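Local atomic coordinates of alpha-1,2-mannosidase (Bacteroides thetaiotaomicron, PDB entry 2WW2), a protein that hydrolyses alpha-mannosidic linkages as an inverting, calcium-dependent glycoside hydrolase of family GH92 from a human gut symbiont. Residues Asn12-Thr17 with Gln103-Thr108. Residues are numbered along the deposited sequence; the frame is centred on the assembly and turned at random.
With NA (sodium ion), chain E.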
loop_
_atom_site.group_PDB
_atom_site.type_symbol
_atom_site.label_atom_id
_atom_site.label_comp_id
_atom_site.label_asym_id
_atom_site.label_seq_id
_atom_site.Cartn_x
_atom_site.Cartn_y
_atom_site.Cartn_z
ATOM N N ASN A 12 18.731 28.484 5.015
ATOM C CA ASN A 12 19.467 27.477 4.255
ATOM C C ASN A 12 18.853 27.361 2.874
ATOM O O ASN A 12 17.792 26.757 2.733
ATOM C CB ASN A 12 19.391 26.111 4.948
ATOM C CG ASN A 12 20.111 25.029 4.156
ATOM O OD1 ASN A 12 20.881 25.333 3.234
ATOM N ND2 ASN A 12 19.883 23.783 4.511
ATOM N N PRO A 13 19.502 27.948 1.851
ATOM C CA PRO A 13 18.970 27.915 0.480
ATOM C C PRO A 13 18.984 26.498 -0.086
ATOM O O PRO A 13 18.375 26.239 -1.119
ATOM C CB PRO A 13 19.940 28.800 -0.303
ATOM C CG PRO A 13 20.608 29.688 0.747
ATOM C CD PRO A 13 20.740 28.734 1.939
ATOM N N LEU A 14 19.677 25.582 0.585
ATOM C CA LEU A 14 19.646 24.175 0.157
ATOM C C LEU A 14 18.580 23.332 0.853
ATOM O O LEU A 14 18.509 22.113 0.631
ATOM C CB LEU A 14 21.002 23.538 0.396
ATOM C CG LEU A 14 22.076 24.058 -0.540
ATOM C CD1 LEU A 14 23.456 23.551 -0.114
ATOM C CD2 LEU A 14 21.751 23.652 -1.985
ATOM N N MET A 15 17.757 23.955 1.692
ATOM C CA MET A 15 16.689 23.218 2.361
ATOM C C MET A 15 15.816 22.527 1.336
ATOM O O MET A 15 15.319 23.172 0.419
ATOM C CB MET A 15 15.810 24.137 3.202
ATOM C CG MET A 15 14.564 23.437 3.741
ATOM S SD MET A 15 13.555 24.457 4.822
ATOM C CE MET A 15 12.007 23.547 4.844
ATOM N N GLY A 16 15.612 21.225 1.498
ATOM C CA GLY A 16 14.753 20.463 0.577
ATOM C C GLY A 16 15.356 20.262 -0.819
ATOM O O GLY A 16 14.684 19.775 -1.733
ATOM N N THR A 17 16.625 20.619 -1.005
ATOM C CA THR A 17 17.267 20.383 -2.307
ATOM C C THR A 17 17.206 18.894 -2.733
ATOM O O THR A 17 17.233 18.572 -3.929
ATOM C CB THR A 17 18.719 20.921 -2.354
ATOM O OG1 THR A 17 19.167 20.959 -3.710
ATOM C CG2 THR A 17 19.683 20.044 -1.525
ATOM N N GLN A 103 31.678 20.079 1.445
ATOM C CA GLN A 103 32.366 20.497 2.676
ATOM C C GLN A 103 33.029 21.858 2.474
ATOM O O GLN A 103 33.320 22.577 3.444
ATOM C CB GLN A 103 33.449 19.498 3.092
ATOM C CG GLN A 103 32.933 18.301 3.838
ATOM C CD GLN A 103 34.059 17.378 4.246
ATOM O OE1 GLN A 103 34.612 16.663 3.414
ATOM N NE2 GLN A 103 34.411 17.395 5.527
ATOM N N GLN A 104 33.290 22.198 1.209
ATOM C CA GLN A 104 33.876 23.500 0.898
ATOM C C GLN A 104 32.885 24.374 0.139
ATOM O O GLN A 104 33.270 25.160 -0.714
ATOM C CB GLN A 104 35.195 23.340 0.133
ATOM C CG GLN A 104 36.376 22.971 1.060
ATOM C CD GLN A 104 36.808 24.172 1.916
ATOM O OE1 GLN A 104 36.465 25.325 1.611
ATOM N NE2 GLN A 104 37.552 23.908 2.966
ATOM N N GLU A 105 31.608 24.245 0.485
ATOM C CA GLU A 105 30.548 25.021 -0.142
ATOM C C GLU A 105 29.716 25.709 0.942
ATOM O O GLU A 105 29.348 25.094 1.932
ATOM C CB GLU A 105 29.645 24.085 -0.944
ATOM C CG GLU A 105 28.401 24.743 -1.543
ATOM C CD GLU A 105 27.382 23.721 -2.037
ATOM O OE1 GLU A 105 27.035 22.799 -1.254
ATOM O OE2 GLU A 105 26.942 23.827 -3.204
ATOM N N LYS A 106 29.416 26.982 0.748
ATOM C CA LYS A 106 28.702 27.740 1.744
ATOM C C LYS A 106 27.656 28.567 0.993
ATOM O O LYS A 106 27.966 29.613 0.430
ATOM C CB LYS A 106 29.698 28.650 2.430
ATOM C CG LYS A 106 29.451 28.899 3.852
ATOM C CD LYS A 106 28.264 29.776 3.950
ATOM N N ALA A 107 26.422 28.071 0.992
ATOM C CA ALA A 107 25.317 28.702 0.288
ATOM C C ALA A 107 24.455 29.527 1.247
ATOM O O ALA A 107 23.947 28.988 2.239
ATOM C CB ALA A 107 24.448 27.612 -0.394
ATOM N N THR A 108 24.305 30.823 0.961
ATOM C CA THR A 108 23.427 31.726 1.719
ATOM C C THR A 108 22.727 32.585 0.672
ATOM O O THR A 108 23.130 32.574 -0.495
ATOM C CB THR A 108 24.203 32.680 2.659
ATOM O OG1 THR A 108 24.857 33.706 1.901
ATOM C CG2 THR A 108 25.237 31.938 3.485
HETATM NA NA NA E . 28.800 23.092 2.929
HETATM O O HOH W 1 30.582 23.367 4.495
HETATM O O HOH W 2 26.907 23.069 1.432
HETATM O O HOH W 3 27.426 24.329 4.535
HETATM O O HOH W 4 27.792 20.944 3.774
#
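The pyrrolidine ring of P13 is the tight end of this contact: its CD lies 3.2 Å from the carbonyl O of A107, and its CG sits 3.6 Å from both CA and C of T108. The CG-CD side of the ring thus meets the backbone of strand 98-108. An alanine here would drop CG and CD and would probably leave a gap beside the A107 carbonyl and the T108 backbone. Packing thins at L14: chi1 of -70° sets CG anti to the carbonyl carbon and toward the strand, but CD1 stops 4.2 Å from A107 CB. The same CD1 is 3.8 Å from E105 OE1. The type I turn from N12 to M15 carries P13 and L14 at its corner; within it N12 OD1 accepts from L14 N at 2.9 Å, an Asx turn with the donor 64° out of the carbonyl plane. The contact lays the loop before strand 40-44 against strand 98-108, both within the N-terminal GH92 region, while helix 281-294 touches this loop through P13 and M15. Beyond L14 lies the hydrated side, a sodium ion bound by E105 O at 2.3 Å, H102 O and four waters. Water 2 links ion and side chain, donating to E105 OE1 at 2.7 Å, whereas E105 OE2 is hydrogen-bonded to the hydroxyls of Y112 and Y54.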